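Local coordinates for Acarbose/maltose binding protein GacH (Streptomyces glaucescens, PDB 3K01), which binds acarbose and an acarbose homolog, and probably maltose, as the extracellular solute receptor of an ABC transporter, at residues 25-36 with 55-65; 44-54 with 314-324. All blocks are in the same frame, centred on the assembly; numbering follows the deposited sequence.

Contact 1. Residues 25-36 with 55-65; sequences ELSGTVTFWDTS and HPKVDVKYVNV. With SO4 (sulfate ion), chain B.
Tyr-62 OH donates a short hydrogen bond to Asp-34 OD2, 2.6 Å away, at the end of two parallel strands, where a small polar network closes the ladder. Strands 28-34 and 58-64 belong to a beta-alpha-beta crossover of the periplasmic-binding-protein fold, the linking helices lying between them in sequence. Six well-formed backbone bonds run from Asp-59 N to Gly-28 O as far as Asp-34 N to Val-63 O, and Val-65 N to Asp-34 O (2.7 Å) carries the pattern one step past strand 58-64.

The Asp-34 carboxylate is gripped on several sides. Tyr-62 OH reaches OD2 on its anti side, Ser-36 OG meets the same oxygen on the syn side, and Ser-36 N bonds to OD1 from above the carboxylate plane, closing an Asx turn. Asp-34 and Tyr-62 leave the same face of the sheet, and with CG anti to the backbone N in both (chi1 178° and 175°) the carboxylate comes to the edge of the phenol ring. On the opposite face, Val-65 CG2 sits over the five-membered ring of Trp-33, and Val-63 CB packs 3.6 Å from Trp-33 CD1.

At the other end, Leu-26 CD1 lies over the face of the His-55 imidazole. A sulfate, probably from the crystallisation liquor, takes bonds from Leu-26 N and from His-55 ND1, the latter 2.8 Å from its O2. Back at the polar end, the Asn-64 amide is held by two acceptors close to its plane: ND2 donates to Tyr-62 OH and, nearly straight at 171°, to Ser-36 O 2.9 Å away.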
loop_
_atom_site.group_PDB
_atom_site.type_symbol
_atom_site.label_atom_id
_atom_site.label_comp_id
_atom_site.label_asym_id
_atom_site.label_seq_id
_atom_site.Cartn_x
_atom_site.Cartn_y
_atom_site.Cartn_z
ATOM N N GLU A 25 17.813 21.375 -26.394
ATOM C CA GLU A 25 17.333 21.115 -25.044
ATOM C C GLU A 25 15.956 20.480 -25.132
ATOM O O GLU A 25 15.246 20.594 -26.138
ATOM C CB GLU A 25 17.182 22.447 -24.292
ATOM C CG GLU A 25 18.458 23.240 -24.084
ATOM C CD GLU A 25 18.205 24.586 -23.419
ATOM O OE1 GLU A 25 17.077 24.804 -22.919
ATOM O OE2 GLU A 25 19.138 25.417 -23.391
ATOM N N LEU A 26 15.567 19.791 -24.063
ATOM C CA LEU A 26 14.190 19.324 -23.960
ATOM C C LEU A 26 13.224 20.479 -24.129
ATOM O O LEU A 26 13.461 21.578 -23.635
ATOM C CB LEU A 26 13.940 18.646 -22.612
ATOM C CG LEU A 26 14.649 17.320 -22.405
ATOM C CD1 LEU A 26 14.417 16.806 -20.981
ATOM C CD2 LEU A 26 14.160 16.318 -23.398
ATOM N N SER A 27 12.122 20.226 -24.820
ATOM C CA SER A 27 11.122 21.260 -25.040
ATOM C C SER A 27 9.741 20.628 -25.100
ATOM O O SER A 27 9.617 19.418 -24.942
ATOM C CB SER A 27 11.423 22.054 -26.333
ATOM O OG SER A 27 11.350 21.202 -27.449
ATOM N N GLY A 28 8.727 21.456 -25.305
ATOM C CA GLY A 28 7.364 20.964 -25.464
ATOM C C GLY A 28 6.621 21.000 -24.143
ATOM O O GLY A 28 7.054 21.647 -23.191
ATOM N N THR A 29 5.503 20.285 -24.100
ATOM C CA THR A 29 4.623 20.283 -22.929
ATOM C C THR A 29 4.703 18.930 -22.250
ATOM O O THR A 29 4.795 17.895 -22.919
ATOM C CB THR A 29 3.176 20.537 -23.361
ATOM O OG1 THR A 29 3.086 21.839 -23.950
ATOM C CG2 THR A 29 2.211 20.464 -22.176
ATOM N N VAL A 30 4.715 18.945 -20.914
ATOM C CA VAL A 30 4.481 17.721 -20.133
ATOM C C VAL A 30 3.288 17.978 -19.221
ATOM O O VAL A 30 3.400 18.749 -18.265
ATOM C CB VAL A 30 5.710 17.290 -19.300
ATOM C CG1 VAL A 30 5.348 16.075 -18.407
ATOM C CG2 VAL A 30 6.905 16.941 -20.194
ATOM N N THR A 31 2.164 17.340 -19.542
ATOM C CA THR A 31 0.983 17.397 -18.684
ATOM C C THR A 31 1.073 16.263 -17.683
ATOM O O THR A 31 1.218 15.092 -18.078
ATOM C CB THR A 31 -0.301 17.319 -19.506
ATOM O OG1 THR A 31 -0.357 18.470 -20.373
ATOM C CG2 THR A 31 -1.529 17.307 -18.597
ATOM N N PHE A 32 1.041 16.626 -16.401
ATOM C CA PHE A 32 1.183 15.663 -15.304
ATOM C C PHE A 32 -0.095 15.621 -14.491
ATOM O O PHE A 32 -0.513 16.652 -13.966
ATOM C CB PHE A 32 2.372 16.078 -14.414
ATOM C CG PHE A 32 2.490 15.310 -13.098
ATOM C CD1 PHE A 32 2.307 13.922 -13.032
ATOM C CD2 PHE A 32 2.828 15.983 -11.929
ATOM C CE1 PHE A 32 2.426 13.233 -11.827
ATOM C CE2 PHE A 32 2.955 15.313 -10.735
ATOM C CZ PHE A 32 2.770 13.937 -10.671
ATOM N N TRP A 33 -0.717 14.441 -14.396
ATOM C CA TRP A 33 -1.869 14.256 -13.503
ATOM C C TRP A 33 -1.426 13.633 -12.199
ATOM O O TRP A 33 -0.967 12.478 -12.158
ATOM C CB TRP A 33 -2.925 13.376 -14.160
ATOM C CG TRP A 33 -3.720 14.048 -15.244
ATOM C CD1 TRP A 33 -3.508 15.300 -15.790
ATOM C CD2 TRP A 33 -4.843 13.494 -15.938
ATOM N NE1 TRP A 33 -4.450 15.548 -16.769
ATOM C CE2 TRP A 33 -5.261 14.450 -16.894
ATOM C CE3 TRP A 33 -5.530 12.275 -15.856
ATOM C CZ2 TRP A 33 -6.358 14.233 -17.733
ATOM C CZ3 TRP A 33 -6.609 12.055 -16.714
ATOM C CH2 TRP A 33 -6.998 13.025 -17.644
ATOM N N ASP A 34 -1.535 14.439 -11.138
ATOM C CA ASP A 34 -1.195 14.053 -9.777
ATOM C C ASP A 34 -2.461 13.718 -9.007
ATOM O O ASP A 34 -3.502 14.336 -9.219
ATOM C CB ASP A 34 -0.468 15.225 -9.122
ATOM C CG ASP A 34 -0.093 14.962 -7.678
ATOM O OD1 ASP A 34 0.105 13.789 -7.284
ATOM O OD2 ASP A 34 -0.002 15.964 -6.932
ATOM N N THR A 35 -2.382 12.719 -8.137
ATOM C CA THR A 35 -3.544 12.299 -7.321
ATOM C C THR A 35 -3.335 12.624 -5.831
ATOM O O THR A 35 -4.128 12.177 -4.988
ATOM C CB THR A 35 -3.724 10.797 -7.378
ATOM O OG1 THR A 35 -2.504 10.209 -6.920
ATOM C CG2 THR A 35 -4.030 10.324 -8.793
ATOM N N SER A 36 -2.285 13.358 -5.483
ATOM C CA SER A 36 -2.021 13.656 -4.081
ATOM C C SER A 36 -3.178 14.461 -3.466
ATOM O O SER A 36 -3.978 15.104 -4.165
ATOM C CB SER A 36 -0.660 14.341 -3.914
ATOM O OG SER A 36 -0.726 15.685 -4.348
ATOM N N HIS A 55 15.085 22.624 -17.065
ATOM C CA HIS A 55 14.568 22.496 -18.449
ATOM C C HIS A 55 13.596 23.620 -18.812
ATOM O O HIS A 55 12.387 23.399 -18.962
ATOM C CB HIS A 55 13.932 21.125 -18.699
ATOM C CG HIS A 55 14.779 19.990 -18.239
ATOM N ND1 HIS A 55 15.834 19.497 -18.977
ATOM C CD2 HIS A 55 14.750 19.271 -17.093
ATOM C CE1 HIS A 55 16.409 18.511 -18.309
ATOM N NE2 HIS A 55 15.768 18.353 -17.163
ATOM N N PRO A 56 14.125 24.852 -18.968
ATOM C CA PRO A 56 13.249 26.020 -19.095
ATOM C C PRO A 56 12.352 26.067 -20.330
ATOM O O PRO A 56 11.394 26.841 -20.374
ATOM C CB PRO A 56 14.222 27.215 -19.069
ATOM C CG PRO A 56 15.560 26.645 -18.674
ATOM C CD PRO A 56 15.556 25.205 -19.006
ATOM N N LYS A 57 12.649 25.232 -21.326
ATOM C CA LYS A 57 11.855 25.203 -22.542
ATOM C C LYS A 57 10.702 24.192 -22.466
ATOM O O LYS A 57 9.893 24.094 -23.388
ATOM C CB LYS A 57 12.739 24.915 -23.761
ATOM C CG LYS A 57 13.727 26.033 -24.087
ATOM C CD LYS A 57 14.264 25.855 -25.500
ATOM C CE LYS A 57 15.302 26.912 -25.820
ATOM N NZ LYS A 57 16.154 26.445 -26.947
ATOM N N VAL A 58 10.646 23.428 -21.373
ATOM C CA VAL A 58 9.499 22.547 -21.130
ATOM C C VAL A 58 8.427 23.267 -20.321
ATOM O O VAL A 58 8.722 23.915 -19.314
ATOM C CB VAL A 58 9.939 21.247 -20.418
ATOM C CG1 VAL A 58 8.728 20.349 -20.106
ATOM C CG2 VAL A 58 10.936 20.494 -21.275
ATOM N N ASP A 59 7.190 23.162 -20.790
ATOM C CA ASP A 59 6.040 23.689 -20.066
ATOM C C ASP A 59 5.410 22.532 -19.281
ATOM O O ASP A 59 4.726 21.679 -19.864
ATOM C CB ASP A 59 5.024 24.254 -21.067
ATOM C CG ASP A 59 3.794 24.867 -20.409
ATOM O OD1 ASP A 59 3.759 25.070 -19.166
ATOM O OD2 ASP A 59 2.842 25.149 -21.167
ATOM N N VAL A 60 5.650 22.504 -17.975
ATOM C CA VAL A 60 4.971 21.542 -17.105
ATOM C C VAL A 60 3.565 22.030 -16.760
ATOM O O VAL A 60 3.399 23.109 -16.164
ATOM C CB VAL A 60 5.755 21.281 -15.823
ATOM C CG1 VAL A 60 4.966 20.351 -14.869
ATOM C CG2 VAL A 60 7.120 20.673 -16.150
ATOM N N LYS A 61 2.562 21.242 -17.132
ATOM C CA LYS A 61 1.169 21.527 -16.800
ATOM C C LYS A 61 0.700 20.544 -15.736
ATOM O O LYS A 61 0.322 19.394 -16.032
ATOM C CB LYS A 61 0.285 21.465 -18.048
ATOM C CG LYS A 61 0.714 22.446 -19.144
ATOM C CD LYS A 61 -0.250 22.468 -20.318
ATOM C CE LYS A 61 0.020 23.717 -21.168
ATOM N NZ LYS A 61 -0.525 23.636 -22.548
ATOM N N TYR A 62 0.743 21.015 -14.497
ATOM C CA TYR A 62 0.307 20.250 -13.337
ATOM C C TYR A 62 -1.216 20.247 -13.236
ATOM O O TYR A 62 -1.841 21.320 -13.292
ATOM C CB TYR A 62 0.873 20.886 -12.077
ATOM C CG TYR A 62 0.372 20.210 -10.838
ATOM C CD1 TYR A 62 1.037 19.098 -10.321
ATOM C CD2 TYR A 62 -0.816 20.624 -10.213
ATOM C CE1 TYR A 62 0.561 18.439 -9.196
ATOM C CE2 TYR A 62 -1.294 19.976 -9.081
ATOM C CZ TYR A 62 -0.616 18.881 -8.595
ATOM O OH TYR A 62 -1.106 18.226 -7.485
ATOM N N VAL A 63 -1.815 19.069 -13.050
ATOM C CA VAL A 63 -3.237 18.949 -12.786
ATOM C C VAL A 63 -3.437 18.013 -11.604
ATOM O O VAL A 63 -2.886 16.904 -11.593
ATOM C CB VAL A 63 -3.967 18.368 -14.003
ATOM C CG1 VAL A 63 -5.465 18.281 -13.740
ATOM C CG2 VAL A 63 -3.687 19.211 -15.264
ATOM N N ASN A 64 -4.211 18.430 -10.602
ATOM C CA ASN A 64 -4.537 17.533 -9.500
ATOM C C ASN A 64 -5.865 16.859 -9.800
ATOM O O ASN A 64 -6.842 17.519 -10.154
ATOM C CB ASN A 64 -4.608 18.285 -8.182
ATOM C CG ASN A 64 -4.847 17.360 -7.023
ATOM O OD1 ASN A 64 -5.995 17.102 -6.654
ATOM N ND2 ASN A 64 -3.777 16.806 -6.479
ATOM N N VAL A 65 -5.888 15.537 -9.689
ATOM C CA VAL A 65 -7.087 14.745 -9.934
ATOM C C VAL A 65 -7.339 13.945 -8.644
ATOM O O VAL A 65 -6.461 13.217 -8.185
ATOM C CB VAL A 65 -6.901 13.758 -11.107
ATOM C CG1 VAL A 65 -8.204 13.012 -11.374
ATOM C CG2 VAL A 65 -6.401 14.484 -12.373
HETATM S S SO4 B . 18.330 19.693 -21.504
HETATM O O1 SO4 B . 18.722 18.966 -20.292
HETATM O O2 SO4 B . 17.009 20.297 -21.356
HETATM O O3 SO4 B . 19.318 20.733 -21.786
HETATM O O4 SO4 B . 18.282 18.741 -22.612
HETATM O O HOH W 1 14.604 23.116 -21.665
HETATM O O HOH W 2 16.887 23.737 -27.707
HETATM O O HOH W 3 0.380 22.156 -25.104
HETATM O O HOH W 4 -7.085 15.752 -4.675
#

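Contact 2. Residues 44-54 with 314-324; sequences YQALAEGFEKE and AFVKYMSSAKV
An aromatic cluster of Phe-51, Phe-315 and Tyr-318 fills the buried interface between residues 44-54 and 314-324. The edge of Phe-315 is turned to the face of Phe-51 in a T-shaped pair, with centroids 5.3 Å apart and planes at 81°; between the two rings the closest atoms are Phe-315 CD1 and Phe-51 CG, 3.7 Å apart. Phe-315 CA adds a CH-pi contact over the Phe-51 ring, while Ala-314 CB lies at its edge, near CZ. With CG anti to the backbone N (chi1 -177°), Phe-51 reaches across to helix 309-320 and slides past Tyr-318, which runs the other way.

Tyr-318 is a knob in a hole formed by Leu-47, Ala-48, Phe-51 and Glu-54. Phe-51 CA lies over one face of its ring, and Val-324 CG2 of its own segment covers the opposite face. The hydroxyl donates to Leu-47 O at 2.7 Å, with that oxygen at the edge of the phenol ring and in its plane. Gly-50 leaves room for the phenol, whose OH comes within 3.5 Å of Gly-50 C.

In this solute-binding-protein fold, the two helical segments pack over one face of the sheet, on strand 28-34: Ala-48 and Met-319 touch Phe-32, and Phe-315 touches Val-30. The axes of helices 44-49 and 314-320 are 10.5 Å apart at their closest and inclined at 128°. Met-319, bent at chi2 and chi3, folds its thioether toward helix 44-49, bringing SD 3.9 Å from Ala-48 CA and CE 4.0 Å from Tyr-44 CD1. Farther along, Leu-47 CD1 meets Val-324 CG1, just after the turn where Ser-321 OG caps helix 322-332 by accepting from Val-324 N.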
loop_
_atom_site.group_PDB
_atom_site.type_symbol
_atom_site.label_atom_id
_atom_site.label_comp_id
_atom_site.label_asym_id
_atom_site.label_seq_id
_atom_site.Cartn_x
_atom_site.Cartn_y
_atom_site.Cartn_z
ATOM N N TYR A 44 3.446 19.085 -4.235
ATOM C CA TYR A 44 3.708 18.317 -5.448
ATOM C C TYR A 44 3.681 19.190 -6.707
ATOM O O TYR A 44 4.471 18.939 -7.634
ATOM C CB TYR A 44 2.766 17.120 -5.573
ATOM C CG TYR A 44 3.336 15.813 -5.031
ATOM C CD1 TYR A 44 4.544 15.306 -5.503
ATOM C CD2 TYR A 44 2.666 15.081 -4.053
ATOM C CE1 TYR A 44 5.063 14.087 -5.030
ATOM C CE2 TYR A 44 3.167 13.868 -3.595
ATOM C CZ TYR A 44 4.362 13.383 -4.085
ATOM O OH TYR A 44 4.850 12.164 -3.652
ATOM N N GLN A 45 2.796 20.196 -6.764
ATOM C CA GLN A 45 2.793 21.121 -7.885
ATOM C C GLN A 45 4.117 21.871 -7.960
ATOM O O GLN A 45 4.681 22.033 -9.045
ATOM C CB GLN A 45 1.621 22.098 -7.801
ATOM C CG GLN A 45 1.640 23.081 -8.972
ATOM C CD GLN A 45 0.384 23.901 -9.156
ATOM O OE1 GLN A 45 0.299 24.677 -10.117
ATOM N NE2 GLN A 45 -0.585 23.741 -8.272
ATOM N N ALA A 46 4.622 22.333 -6.818
ATOM C CA ALA A 46 5.900 23.041 -6.814
ATOM C C ALA A 46 7.035 22.126 -7.248
ATOM O O ALA A 46 7.924 22.540 -8.006
ATOM C CB ALA A 46 6.174 23.653 -5.452
ATOM N N LEU A 47 7.028 20.871 -6.770
ATOM C CA LEU A 47 8.064 19.921 -7.189
ATOM C C LEU A 47 7.981 19.672 -8.697
ATOM O O LEU A 47 8.999 19.722 -9.388
ATOM C CB LEU A 47 7.919 18.596 -6.421
ATOM C CG LEU A 47 8.284 18.652 -4.943
ATOM C CD1 LEU A 47 7.892 17.367 -4.225
ATOM C CD2 LEU A 47 9.773 18.896 -4.806
ATOM N N ALA A 48 6.780 19.453 -9.209
ATOM C CA ALA A 48 6.615 19.195 -10.641
ATOM C C ALA A 48 7.098 20.383 -11.467
ATOM O O ALA A 48 7.833 20.217 -12.443
ATOM C CB ALA A 48 5.184 18.874 -10.947
ATOM N N GLU A 49 6.721 21.583 -11.056
ATOM C CA GLU A 49 7.088 22.771 -11.801
ATOM C C GLU A 49 8.588 23.048 -11.682
ATOM O O GLU A 49 9.173 23.689 -12.561
ATOM C CB GLU A 49 6.200 23.967 -11.404
ATOM C CG GLU A 49 4.759 23.795 -11.894
ATOM C CD GLU A 49 3.769 24.834 -11.387
ATOM O OE1 GLU A 49 4.141 25.637 -10.500
ATOM O OE2 GLU A 49 2.599 24.805 -11.845
ATOM N N GLY A 50 9.229 22.545 -10.625
ATOM C CA GLY A 50 10.664 22.649 -10.473
ATOM C C GLY A 50 11.440 21.992 -11.610
ATOM O O GLY A 50 12.622 22.300 -11.813
ATOM N N PHE A 51 10.809 21.082 -12.347
ATOM C CA PHE A 51 11.452 20.471 -13.521
ATOM C C PHE A 51 11.909 21.568 -14.490
ATOM O O PHE A 51 12.929 21.423 -15.194
ATOM C CB PHE A 51 10.456 19.526 -14.199
ATOM C CG PHE A 51 11.008 18.770 -15.381
ATOM C CD1 PHE A 51 11.949 17.766 -15.209
ATOM C CD2 PHE A 51 10.528 19.026 -16.661
ATOM C CE1 PHE A 51 12.426 17.031 -16.298
ATOM C CE2 PHE A 51 11.001 18.304 -17.772
ATOM C CZ PHE A 51 11.956 17.288 -17.577
ATOM N N GLU A 52 11.168 22.670 -14.507
ATOM C CA GLU A 52 11.437 23.753 -15.456
ATOM C C GLU A 52 12.718 24.516 -15.138
ATOM O O GLU A 52 13.240 25.198 -16.020
ATOM C CB GLU A 52 10.264 24.712 -15.502
ATOM C CG GLU A 52 8.976 24.069 -15.954
ATOM C CD GLU A 52 7.789 24.992 -15.847
ATOM O OE1 GLU A 52 7.867 25.982 -15.071
ATOM O OE2 GLU A 52 6.771 24.748 -16.531
ATOM N N LYS A 53 13.211 24.430 -13.902
ATOM C CA LYS A 53 14.487 25.058 -13.537
ATOM C C LYS A 53 15.623 24.513 -14.392
ATOM O O LYS A 53 16.388 25.290 -14.976
ATOM C CB LYS A 53 14.795 24.865 -12.050
ATOM C CG LYS A 53 13.840 25.638 -11.153
ATOM C CD LYS A 53 13.887 25.175 -9.692
ATOM C CE LYS A 53 12.907 25.979 -8.818
ATOM N NZ LYS A 53 11.467 25.720 -9.159
ATOM N N GLU A 54 15.733 23.189 -14.486
ATOM C CA GLU A 54 16.786 22.606 -15.299
ATOM C C GLU A 54 16.368 22.405 -16.754
ATOM O O GLU A 54 17.211 22.062 -17.576
ATOM C CB GLU A 54 17.309 21.307 -14.696
ATOM C CG GLU A 54 16.231 20.281 -14.482
ATOM C CD GLU A 54 15.853 20.116 -13.032
ATOM O OE1 GLU A 54 15.158 21.005 -12.470
ATOM O OE2 GLU A 54 16.256 19.075 -12.466
ATOM N N ALA A 314 12.268 12.199 -19.070
ATOM C CA ALA A 314 13.080 13.005 -18.192
ATOM C C ALA A 314 12.277 13.493 -16.973
ATOM O O ALA A 314 12.812 13.565 -15.851
ATOM C CB ALA A 314 13.662 14.190 -18.964
ATOM N N PHE A 315 11.003 13.795 -17.180
ATOM C CA PHE A 315 10.178 14.249 -16.065
ATOM C C PHE A 315 9.984 13.146 -15.007
ATOM O O PHE A 315 10.107 13.412 -13.804
ATOM C CB PHE A 315 8.822 14.724 -16.583
ATOM C CG PHE A 315 7.912 15.249 -15.497
ATOM C CD1 PHE A 315 8.069 16.537 -15.017
ATOM C CD2 PHE A 315 6.927 14.439 -14.958
ATOM C CE1 PHE A 315 7.238 17.028 -14.013
ATOM C CE2 PHE A 315 6.080 14.918 -13.954
ATOM C CZ PHE A 315 6.240 16.217 -13.479
ATOM N N VAL A 316 9.691 11.923 -15.434
ATOM C CA VAL A 316 9.515 10.854 -14.443
ATOM C C VAL A 316 10.828 10.513 -13.769
ATOM O O VAL A 316 10.835 10.208 -12.581
ATOM C CB VAL A 316 8.778 9.605 -14.979
ATOM C CG1 VAL A 316 7.431 9.994 -15.568
ATOM C CG2 VAL A 316 9.616 8.799 -15.970
ATOM N N LYS A 317 11.942 10.603 -14.489
ATOM C CA LYS A 317 13.233 10.435 -13.850
ATOM C C LYS A 317 13.446 11.496 -12.765
ATOM O O LYS A 317 13.873 11.168 -11.646
ATOM C CB LYS A 317 14.374 10.467 -14.883
ATOM C CG LYS A 317 15.759 10.514 -14.293
ATOM C CD LYS A 317 16.770 10.646 -15.423
ATOM C CE LYS A 317 18.157 10.729 -14.860
ATOM N NZ LYS A 317 19.179 10.900 -15.939
ATOM N N TYR A 318 13.164 12.753 -13.095
ATOM C CA TYR A 318 13.246 13.829 -12.117
ATOM C C TYR A 318 12.327 13.596 -10.913
ATOM O O TYR A 318 12.780 13.692 -9.766
ATOM C CB TYR A 318 12.915 15.149 -12.817
ATOM C CG TYR A 318 12.588 16.287 -11.879
ATOM C CD1 TYR A 318 13.593 16.966 -11.191
ATOM C CD2 TYR A 318 11.266 16.660 -11.668
ATOM C CE1 TYR A 318 13.279 18.011 -10.325
ATOM C CE2 TYR A 318 10.945 17.699 -10.801
ATOM C CZ TYR A 318 11.957 18.352 -10.145
ATOM O OH TYR A 318 11.632 19.386 -9.260
ATOM N N MET A 319 11.067 13.258 -11.150
ATOM C CA MET A 319 10.165 13.114 -10.016
ATOM C C MET A 319 10.497 11.895 -9.161
ATOM O O MET A 319 10.164 11.870 -7.963
ATOM C CB MET A 319 8.742 13.055 -10.507
ATOM C CG MET A 319 8.216 14.348 -11.117
ATOM S SD MET A 319 8.091 15.708 -9.920
ATOM C CE MET A 319 6.585 15.308 -8.989
ATOM N N SER A 320 11.137 10.881 -9.744
ATOM C CA SER A 320 11.547 9.666 -9.017
ATOM C C SER A 320 12.923 9.807 -8.372
ATOM O O SER A 320 13.363 8.909 -7.650
ATOM C CB SER A 320 11.533 8.460 -9.970
ATOM O OG SER A 320 11.800 7.224 -9.307
ATOM N N SER A 321 13.599 10.924 -8.641
ATOM C CA SER A 321 14.990 11.107 -8.203
ATOM C C SER A 321 15.145 11.162 -6.682
ATOM O O SER A 321 14.194 11.528 -5.960
ATOM C CB SER A 321 15.583 12.388 -8.819
ATOM O OG SER A 321 14.999 13.551 -8.245
ATOM N N ALA A 322 16.342 10.840 -6.205
ATOM C CA ALA A 322 16.590 10.919 -4.777
ATOM C C ALA A 322 16.294 12.311 -4.247
ATOM O O ALA A 322 15.721 12.469 -3.163
ATOM C CB ALA A 322 18.020 10.531 -4.458
ATOM N N LYS A 323 16.695 13.338 -4.983
ATOM C CA LYS A 323 16.472 14.689 -4.502
ATOM C C LYS A 323 14.986 14.981 -4.284
ATOM O O LYS A 323 14.599 15.511 -3.235
ATOM C CB LYS A 323 17.109 15.699 -5.464
ATOM C CG LYS A 323 16.995 17.136 -4.990
ATOM C CD LYS A 323 17.559 18.089 -6.058
ATOM C CE LYS A 323 17.367 19.544 -5.663
ATOM N NZ LYS A 323 17.975 20.448 -6.688
ATOM N N VAL A 324 14.162 14.645 -5.267
ATOM C CA VAL A 324 12.719 14.865 -5.136
ATOM C C VAL A 324 12.077 13.976 -4.051
ATOM O O VAL A 324 11.246 14.459 -3.291
ATOM C CB VAL A 324 11.997 14.755 -6.482
ATOM C CG1 VAL A 324 10.482 14.820 -6.315
ATOM C CG2 VAL A 324 12.471 15.890 -7.421
#

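Contacts 1 and 2 interleave along the chain: strand 28-34 leads to helix 41-49, and helix 51-54 returns to strand 58-64, so the crossover that builds contact 1 also supplies one side of contact 2. Their centres lie 9 Å apart. The seams between them are both polar and apolar: Val-60 N is 2.9 Å from Glu-52 OE2, a probable hydrogen bond, while Leu-26 CD1 packs 3.4 Å from Ala-314 CB and Asp-34 OD2 lies 3.3 Å from Tyr-44 CB. Aromatic rings also link the two contacts, Phe-32 meeting Phe-315 and His-55 meeting Phe-51. The centres of contacts 1 and 2 lie about 26 and 23 Å from the centre of the chain, on the same side of it.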